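Local coordinates for protein SAM-dependent O-methyltransferase (Leptospira interrogans, PDB 2HNK) that probably transfers a methyl group from S-adenosylmethionine to an oxygen of its substrate, and is bound here to the spent cofactor S-adenosyl-L-homocysteine, at residues 31-36 and 98-103; 54-59 and 76-81; 189-194 and 200-205. All coordinates share one frame; numbering follows the deposited sequence.

Contact 1 (31-36 and 98-103); sequences RKETGT and TNVARK
E33 reaches out from helix 25-35 to meet K103 and V100, two residues on the facing side of helix 95-107. Its CB points toward the second helix; with CG anti to the backbone N (chi1 -170°) and the chain extended beyond it, the carboxylate is carried across the gap. CD is the first atom of the chain to come near, with K103 NZ 3.7 Å from E33 CD and V100 CG1 just beyond. The two oxygens have different neighbours. OE1 takes the salt bridge: K103 NZ stands 2.9 Å from E33 OE1, on the syn side of the carboxylate and 29° out of its plane. The same OE1 is also hydrogen-bonded to the hydroxyl of Y104, the next residue along, so two neighbouring side chains of helix 95-107 hold one oxygen. OE2 lies against V100 CG1, which is 3.5 Å from E33 OE2, with the K103 ammonium group a little farther off.

K103 comes from the opposite direction, its own CG anti to the backbone N and its chain extended, and the two long arms meet between the helices. Its CE is 3.8 Å from E33 OE1, and its side chain also touches K29. V100 also touches L30 and T71, and its side chain lies about 9 Å, between nearest atoms, from the bound S-adenosyl-L-homocysteine. The ammonium group of K103 probably helps to keep the glutamate ionised. This is a surface contact, and it joins a helix near the N terminus to the helix of a beta-alpha-beta crossover between parallel strands 87-92 and 114-118, an element of the Rossmann-like fold of these methyltransferases.

Contact 2 (54-59 and 76-81); sequences ILTKIS and LCFASA. With SO4 (sulfate ion), chain D.
In the helix-strand-helix unit around strand 63-67 of the Rossmann-like domain, T56 and K57 of helix 46-59 meet F78 and A81 of helix 73-81. The axes of the two short segments approach to 9.0 Å, at 35° to each other. The helices come together at A81, whose small methyl, CB, lies 3.8 Å from T56 CB. The threonine hydroxyl, OG1, meets the F78 ring at its edge and in its plane, with T56 OG1 3.2 Å from F78 CD2. That hydroxyl is also hydrogen-bonded to L52 O, one turn back in its own helix. F78 packs against I64 and E66 of the strand, and its ring meets that of F152.

K57 runs extended past A81, K57 CG 4.2 Å from A81 CB, and K57 NZ donates to sulfate O2 at 2.8 Å. The second subunit closes this end: its D215 forms a salt bridge with K57, while its R229 also binds the sulfate, an ion probably from the crystallisation liquor. The buried T56 hydroxyl is thus satisfied by L52 O, and its edge contact with F78 needs no bond, while the charge of K57 is met by D215 of the second subunit and by the sulfate.

Contact 3 (189-194 and 200-205); sequences ADLSHQ and GIRKFN
The backbone of D190 to H193 folds into a type I beta turn, closed by H193 N to D190 O at 2.9 Å, and it presents the carbonyl of H193 to R202 on helix 196-210. R202 has its CB directed toward the turn, and its chain, extended from CG to NE, carries the guanidinium out to it. There NH1 and NH2 both grip a single atom. R202 NH2 donates to H193 O at 2.7 Å, in the carbonyl plane and on a lone pair, while R202 NH1 reaches the same H193 O at 2.9 Å, nearly in line with the C=O bond. Both bonds lie within 3° of the guanidinium plane, although neither is straight at the hydrogen (150° and 139°). D190 O is just as near the edge of the group, but the angle there is too poor for a hydrogen bond.

The turn has its own bracing: D190 OD1 accepts from S192 N at 3.2 Å, an Asx turn laid over the beta turn, in the loop that leads from strand 175-180 of the Rossmann-like sheet into helix 196-210. L191 lays its CD2 over one face of the guanidinium, with L191 CD2 3.6 Å from R202 NE and offset toward the rim. Q194 bends at chi2, and that fold returns its amide to the turn, where Q194 NE2 donates almost straight to L191 O at 2.7 Å. The third guanidinium nitrogen, NE, is hydrogen-bonded to V188 O, and the side chain of R202 also packs on Y15 of the second subunit.

In the fold
From the N terminus, helix 25-35 enters contact 1 first, but its partner, helix 95-107, comes only after two strands of the sheet have been laid down. Within that long excursion contact 2 opens and closes its shorter loop, linking helices 46-59 and 73-81 on either side of strand 63-67 in sequence. The centres of contacts 1 and 2 are about 20 Å apart, and the two do not touch. Contact 3 follows in series, a short local closure of the loop before helix 196-210 onto that helix; its centre lies about 30 Å from that of contact 1, and it sits across the chain's centre from contact 2. Contacts 2 and 3 both touch the second subunit, whereas contact 1 stays within its own chain.

Contact 1 (31-36 and 98-103)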
loop_
_atom_site.group_PDB
_atom_site.type_symbol
_atom_site.label_atom_id
_atom_site.label_comp_id
_atom_site.label_asym_id
_atom_site.label_seq_id
_atom_site.Cartn_x
_atom_site.Cartn_y
_atom_site.Cartn_z
ATOM N N ARG C 31 18.087 9.394 -11.021
ATOM C CA ARG C 31 18.693 8.849 -9.807
ATOM C C ARG C 31 20.215 9.011 -9.829
ATOM O O ARG C 31 20.815 9.417 -8.832
ATOM C CB ARG C 31 18.294 7.383 -9.596
ATOM C CG ARG C 31 16.800 7.174 -9.378
ATOM C CD ARG C 31 16.486 5.874 -8.641
ATOM N NE ARG C 31 16.603 4.691 -9.491
ATOM C CZ ARG C 31 17.532 3.748 -9.354
ATOM N NH1 ARG C 31 18.433 3.833 -8.387
ATOM N NH2 ARG C 31 17.554 2.709 -10.184
ATOM N N LYS C 32 20.821 8.705 -10.975
ATOM C CA LYS C 32 22.258 8.904 -11.179
ATOM C C LYS C 32 22.645 10.377 -11.017
ATOM O O LYS C 32 23.617 10.689 -10.324
ATOM C CB LYS C 32 22.706 8.377 -12.546
ATOM C CG LYS C 32 22.673 6.867 -12.671
ATOM C CD LYS C 32 23.144 6.411 -14.051
ATOM C CE LYS C 32 23.140 4.886 -14.148
ATOM N NZ LYS C 32 23.249 4.387 -15.557
ATOM N N GLU C 33 21.873 11.272 -11.638
ATOM C CA GLU C 33 22.118 12.710 -11.523
ATOM C C GLU C 33 22.022 13.184 -10.071
ATOM O O GLU C 33 22.868 13.946 -9.611
ATOM C CB GLU C 33 21.169 13.514 -12.418
ATOM C CG GLU C 33 21.542 14.988 -12.507
ATOM C CD GLU C 33 20.699 15.782 -13.485
ATOM O OE1 GLU C 33 20.183 15.216 -14.473
ATOM O OE2 GLU C 33 20.568 17.000 -13.272
ATOM N N THR C 34 20.992 12.721 -9.365
ATOM C CA THR C 34 20.785 13.049 -7.956
ATOM C C THR C 34 21.907 12.492 -7.072
ATOM O O THR C 34 22.298 13.133 -6.099
ATOM C CB THR C 34 19.400 12.547 -7.456
ATOM O OG1 THR C 34 18.370 13.094 -8.285
ATOM C CG2 THR C 34 19.141 12.965 -6.012
ATOM N N GLY C 35 22.411 11.304 -7.425
ATOM C CA GLY C 35 23.529 10.655 -6.723
ATOM C C GLY C 35 24.803 11.488 -6.673
ATOM O O GLY C 35 25.634 11.321 -5.779
ATOM N N THR C 36 24.951 12.385 -7.644
ATOM C CA THR C 36 26.057 13.333 -7.698
ATOM C C THR C 36 25.936 14.399 -6.599
ATOM O O THR C 36 26.948 14.910 -6.103
ATOM C CB THR C 36 26.117 13.992 -9.091
ATOM O OG1 THR C 36 26.540 13.019 -10.054
ATOM C CG2 THR C 36 27.075 15.162 -9.114
ATOM N N THR C 98 14.121 21.984 -8.096
ATOM C CA THR C 98 12.931 21.808 -8.910
ATOM C C THR C 98 13.202 22.123 -10.384
ATOM O O THR C 98 12.439 21.702 -11.260
ATOM C CB THR C 98 11.695 22.561 -8.352
ATOM O OG1 THR C 98 11.948 23.971 -8.324
ATOM C CG2 THR C 98 11.369 22.068 -6.939
ATOM N N ASN C 99 14.306 22.827 -10.654
ATOM C CA ASN C 99 14.809 22.958 -12.021
ATOM C C ASN C 99 15.290 21.622 -12.596
ATOM O O ASN C 99 15.120 21.367 -13.800
ATOM C CB ASN C 99 15.904 24.028 -12.126
ATOM C CG ASN C 99 15.343 25.439 -12.143
ATOM O OD1 ASN C 99 14.162 25.638 -12.411
ATOM N ND2 ASN C 99 16.188 26.425 -11.852
ATOM N N VAL C 100 15.883 20.782 -11.743
ATOM C CA VAL C 100 16.225 19.407 -12.124
ATOM C C VAL C 100 14.944 18.586 -12.312
ATOM O O VAL C 100 14.801 17.880 -13.307
ATOM C CB VAL C 100 17.152 18.703 -11.096
ATOM C CG1 VAL C 100 17.560 17.288 -11.596
ATOM C CG2 VAL C 100 18.380 19.553 -10.800
ATOM N N ALA C 101 14.009 18.701 -11.365
ATOM C CA ALA C 101 12.709 18.032 -11.471
ATOM C C ALA C 101 12.035 18.313 -12.815
ATOM O O ALA C 101 11.695 17.379 -13.536
ATOM C CB ALA C 101 11.801 18.426 -10.318
ATOM N N ARG C 102 11.871 19.594 -13.160
ATOM C CA ARG C 102 11.213 19.977 -14.416
ATOM C C ARG C 102 11.934 19.461 -15.655
ATOM O O ARG C 102 11.299 19.083 -16.641
ATOM C CB ARG C 102 11.005 21.491 -14.510
ATOM C CG ARG C 102 10.190 21.876 -15.735
ATOM C CD ARG C 102 9.854 23.350 -15.775
ATOM N NE ARG C 102 8.925 23.760 -14.721
ATOM C CZ ARG C 102 7.625 23.483 -14.699
ATOM N NH1 ARG C 102 7.072 22.745 -15.659
ATOM N NH2 ARG C 102 6.874 23.936 -13.701
ATOM N N LYS C 103 13.260 19.438 -15.602
ATOM C CA LYS C 103 14.047 18.801 -16.646
ATOM C C LYS C 103 13.503 17.393 -16.934
ATOM O O LYS C 103 13.301 17.022 -18.087
ATOM C CB LYS C 103 15.517 18.744 -16.236
ATOM C CG LYS C 103 16.407 17.994 -17.207
ATOM C CD LYS C 103 17.743 17.699 -16.578
ATOM C CE LYS C 103 18.556 16.801 -17.469
ATOM N NZ LYS C 103 19.949 16.656 -16.959
#

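Contact 2 (54-59 and 76-81)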
loop_
_atom_site.group_PDB
_atom_site.type_symbol
_atom_site.label_atom_id
_atom_site.label_comp_id
_atom_site.label_asym_id
_atom_site.label_seq_id
_atom_site.Cartn_x
_atom_site.Cartn_y
_atom_site.Cartn_z
ATOM N N ILE C 54 1.557 2.422 -7.561
ATOM C CA ILE C 54 0.421 1.516 -7.381
ATOM C C ILE C 54 -0.654 2.100 -6.456
ATOM O O ILE C 54 -1.851 1.997 -6.737
ATOM C CB ILE C 54 0.863 0.072 -6.961
ATOM C CG1 ILE C 54 -0.184 -0.959 -7.376
ATOM C CG2 ILE C 54 1.141 -0.052 -5.463
ATOM C CD1 ILE C 54 0.237 -1.804 -8.542
ATOM N N LEU C 55 -0.219 2.730 -5.368
ATOM C CA LEU C 55 -1.133 3.373 -4.427
ATOM C C LEU C 55 -1.958 4.480 -5.076
ATOM O O LEU C 55 -3.134 4.633 -4.773
ATOM C CB LEU C 55 -0.362 3.937 -3.238
ATOM C CG LEU C 55 -0.398 3.283 -1.849
ATOM C CD1 LEU C 55 -0.783 1.806 -1.819
ATOM C CD2 LEU C 55 0.946 3.523 -1.136
ATOM N N THR C 56 -1.340 5.250 -5.963
ATOM C CA THR C 56 -2.057 6.310 -6.685
ATOM C C THR C 56 -3.182 5.712 -7.532
ATOM O O THR C 56 -4.305 6.199 -7.510
ATOM C CB THR C 56 -1.093 7.144 -7.552
ATOM O OG1 THR C 56 -0.131 7.768 -6.696
ATOM C CG2 THR C 56 -1.838 8.221 -8.347
ATOM N N LYS C 57 -2.865 4.635 -8.244
ATOM C CA LYS C 57 -3.830 3.922 -9.078
ATOM C C LYS C 57 -4.946 3.248 -8.274
ATOM O O LYS C 57 -6.117 3.376 -8.613
ATOM C CB LYS C 57 -3.105 2.897 -9.958
ATOM C CG LYS C 57 -2.025 3.498 -10.813
ATOM C CD LYS C 57 -1.539 2.528 -11.867
ATOM C CE LYS C 57 -0.683 3.249 -12.893
ATOM N NZ LYS C 57 -0.295 2.348 -14.011
ATOM N N ILE C 58 -4.576 2.547 -7.208
ATOM C CA ILE C 58 -5.526 1.854 -6.340
ATOM C C ILE C 58 -6.514 2.855 -5.736
ATOM O O ILE C 58 -7.719 2.611 -5.723
ATOM C CB ILE C 58 -4.781 1.050 -5.210
ATOM C CG1 ILE C 58 -4.019 -0.141 -5.798
ATOM C CG2 ILE C 58 -5.734 0.585 -4.122
ATOM C CD1 ILE C 58 -3.012 -0.781 -4.817
ATOM N N SER C 59 -5.993 3.983 -5.257
ATOM C CA SER C 59 -6.804 5.007 -4.606
ATOM C C SER C 59 -7.759 5.764 -5.540
ATOM O O SER C 59 -8.711 6.395 -5.075
ATOM C CB SER C 59 -5.899 6.008 -3.887
ATOM O OG SER C 59 -5.190 6.810 -4.809
ATOM N N LEU C 76 7.516 12.376 -10.403
ATOM C CA LEU C 76 7.567 11.628 -11.662
ATOM C C LEU C 76 6.732 10.351 -11.566
ATOM O O LEU C 76 6.015 10.005 -12.504
ATOM C CB LEU C 76 9.019 11.282 -11.970
ATOM C CG LEU C 76 9.703 11.478 -13.321
ATOM C CD1 LEU C 76 9.250 12.737 -14.068
ATOM C CD2 LEU C 76 11.226 11.469 -13.103
ATOM N N CYS C 77 6.802 9.672 -10.418
ATOM C CA CYS C 77 6.003 8.468 -10.179
ATOM C C CYS C 77 4.517 8.774 -10.048
ATOM O O CYS C 77 3.696 8.094 -10.651
ATOM C CB CYS C 77 6.494 7.714 -8.940
ATOM S SG CYS C 77 8.183 7.171 -9.111
ATOM N N PHE C 78 4.178 9.785 -9.250
ATOM C CA PHE C 78 2.797 10.235 -9.133
ATOM C C PHE C 78 2.234 10.687 -10.477
ATOM O O PHE C 78 1.132 10.287 -10.838
ATOM C CB PHE C 78 2.669 11.383 -8.129
ATOM C CG PHE C 78 2.850 10.966 -6.695
ATOM C CD1 PHE C 78 3.852 11.537 -5.915
ATOM C CD2 PHE C 78 2.015 10.009 -6.121
ATOM C CE1 PHE C 78 4.029 11.162 -4.580
ATOM C CE2 PHE C 78 2.187 9.620 -4.791
ATOM C CZ PHE C 78 3.199 10.208 -4.017
ATOM N N ALA C 79 2.997 11.505 -11.208
ATOM C CA ALA C 79 2.532 12.094 -12.466
ATOM C C ALA C 79 2.243 11.050 -13.534
ATOM O O ALA C 79 1.233 11.156 -14.231
ATOM C CB ALA C 79 3.507 13.166 -12.989
ATOM N N SER C 80 3.110 10.041 -13.651
ATOM C CA SER C 80 2.866 8.953 -14.599
ATOM C C SER C 80 1.789 7.962 -14.156
ATOM O O SER C 80 1.194 7.298 -14.999
ATOM C CB SER C 80 4.151 8.216 -14.988
ATOM O OG SER C 80 5.060 8.147 -13.919
ATOM N N ALA C 81 1.539 7.867 -12.849
ATOM C CA ALA C 81 0.490 6.977 -12.330
ATOM C C ALA C 81 -0.907 7.568 -12.478
ATOM O O ALA C 81 -1.866 6.823 -12.658
ATOM C CB ALA C 81 0.747 6.614 -10.878
HETATM S S SO4 D . -4.079 2.092 -15.900
HETATM O O1 SO4 D . -4.947 1.184 -15.167
HETATM O O2 SO4 D . -2.711 2.005 -15.406
HETATM O O3 SO4 D . -4.066 1.743 -17.305
HETATM O O4 SO4 D . -4.588 3.443 -15.722
#

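Contact 3 (189-194 and 200-205)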
loop_
_atom_site.group_PDB
_atom_site.type_symbol
_atom_site.label_atom_id
_atom_site.label_comp_id
_atom_site.label_asym_id
_atom_site.label_seq_id
_atom_site.Cartn_x
_atom_site.Cartn_y
_atom_site.Cartn_z
ATOM N N ALA C 189 12.841 5.513 17.625
ATOM C CA ALA C 189 12.726 4.552 18.715
ATOM C C ALA C 189 13.792 4.746 19.820
ATOM O O ALA C 189 13.749 4.072 20.848
ATOM C CB ALA C 189 12.755 3.127 18.161
ATOM N N ASP C 190 14.728 5.672 19.606
ATOM C CA ASP C 190 15.846 5.896 20.520
ATOM C C ASP C 190 15.734 7.278 21.160
ATOM O O ASP C 190 16.042 8.284 20.522
ATOM C CB ASP C 190 17.163 5.771 19.745
ATOM C CG ASP C 190 18.397 5.803 20.641
ATOM O OD1 ASP C 190 18.310 6.161 21.836
ATOM O OD2 ASP C 190 19.478 5.467 20.132
ATOM N N LEU C 191 15.318 7.329 22.426
ATOM C CA LEU C 191 15.048 8.620 23.080
ATOM C C LEU C 191 16.275 9.498 23.328
ATOM O O LEU C 191 16.133 10.682 23.637
ATOM C CB LEU C 191 14.202 8.463 24.354
ATOM C CG LEU C 191 12.731 8.040 24.193
ATOM C CD1 LEU C 191 11.887 8.590 25.347
ATOM C CD2 LEU C 191 12.109 8.452 22.845
ATOM N N SER C 192 17.470 8.928 23.176
ATOM C CA SER C 192 18.702 9.722 23.161
ATOM C C SER C 192 18.743 10.691 21.981
ATOM O O SER C 192 19.407 11.721 22.043
ATOM C CB SER C 192 19.935 8.828 23.126
ATOM O OG SER C 192 20.093 8.168 24.358
ATOM N N HIS C 193 18.035 10.348 20.911
ATOM C CA HIS C 193 17.892 11.231 19.770
ATOM C C HIS C 193 16.769 12.258 19.945
ATOM O O HIS C 193 15.585 11.913 19.986
ATOM C CB HIS C 193 17.742 10.406 18.493
ATOM C CG HIS C 193 19.018 9.749 18.073
ATOM N ND1 HIS C 193 19.985 10.408 17.344
ATOM C CD2 HIS C 193 19.512 8.514 18.323
ATOM C CE1 HIS C 193 21.005 9.596 17.138
ATOM N NE2 HIS C 193 20.746 8.444 17.728
ATOM N N GLN C 194 17.167 13.523 20.060
ATOM C CA GLN C 194 16.260 14.630 20.374
ATOM C C GLN C 194 16.492 15.809 19.430
ATOM O O GLN C 194 16.257 16.977 19.786
ATOM C CB GLN C 194 16.426 15.069 21.844
ATOM C CG GLN C 194 16.037 14.012 22.890
ATOM C CD GLN C 194 14.535 13.761 22.941
ATOM O OE1 GLN C 194 13.742 14.680 22.744
ATOM N NE2 GLN C 194 14.139 12.519 23.202
ATOM N N GLY C 200 9.979 16.199 15.533
ATOM C CA GLY C 200 8.853 16.443 14.620
ATOM C C GLY C 200 8.183 15.167 14.132
ATOM O O GLY C 200 6.969 15.022 14.225
ATOM N N ILE C 201 8.985 14.224 13.645
ATOM C CA ILE C 201 8.487 12.916 13.193
ATOM C C ILE C 201 7.802 12.096 14.304
ATOM O O ILE C 201 6.706 11.576 14.088
ATOM C CB ILE C 201 9.605 12.109 12.470
ATOM C CG1 ILE C 201 10.056 12.866 11.223
ATOM C CG2 ILE C 201 9.127 10.683 12.118
ATOM C CD1 ILE C 201 11.332 12.358 10.610
ATOM N N ARG C 202 8.428 12.000 15.482
ATOM C CA ARG C 202 7.809 11.336 16.645
ATOM C C ARG C 202 6.448 11.916 16.996
ATOM O O ARG C 202 5.487 11.171 17.207
ATOM C CB ARG C 202 8.696 11.426 17.890
ATOM C CG ARG C 202 9.807 10.409 17.975
ATOM C CD ARG C 202 10.263 10.220 19.426
ATOM N NE ARG C 202 11.615 9.659 19.472
ATOM C CZ ARG C 202 12.725 10.372 19.666
ATOM N NH1 ARG C 202 12.667 11.681 19.860
ATOM N NH2 ARG C 202 13.900 9.771 19.675
ATOM N N LYS C 203 6.386 13.245 17.080
ATOM C CA LYS C 203 5.146 13.976 17.347
ATOM C C LYS C 203 4.096 13.717 16.276
ATOM O O LYS C 203 2.917 13.544 16.581
ATOM C CB LYS C 203 5.421 15.479 17.412
ATOM C CG LYS C 203 6.059 15.960 18.695
ATOM C CD LYS C 203 6.083 17.478 18.711
ATOM C CE LYS C 203 5.616 18.029 20.045
ATOM N NZ LYS C 203 4.847 19.297 19.841
ATOM N N PHE C 204 4.530 13.724 15.019
ATOM C CA PHE C 204 3.655 13.389 13.895
ATOM C C PHE C 204 3.096 11.973 14.043
ATOM O O PHE C 204 1.881 11.785 13.977
ATOM C CB PHE C 204 4.399 13.560 12.564
ATOM C CG PHE C 204 3.628 13.082 11.366
ATOM C CD1 PHE C 204 2.742 13.935 10.708
ATOM C CD2 PHE C 204 3.788 11.782 10.892
ATOM C CE1 PHE C 204 2.023 13.507 9.602
ATOM C CE2 PHE C 204 3.072 11.333 9.774
ATOM C CZ PHE C 204 2.187 12.202 9.123
ATOM N N ASN C 205 3.968 10.986 14.261
ATOM C CA ASN C 205 3.518 9.592 14.408
ATOM C C ASN C 205 2.514 9.444 15.541
ATOM O O ASN C 205 1.541 8.705 15.430
ATOM C CB ASN C 205 4.695 8.626 14.600
ATOM C CG ASN C 205 5.569 8.504 13.355
ATOM O OD1 ASN C 205 5.164 8.886 12.253
ATOM N ND2 ASN C 205 6.769 7.968 13.527
#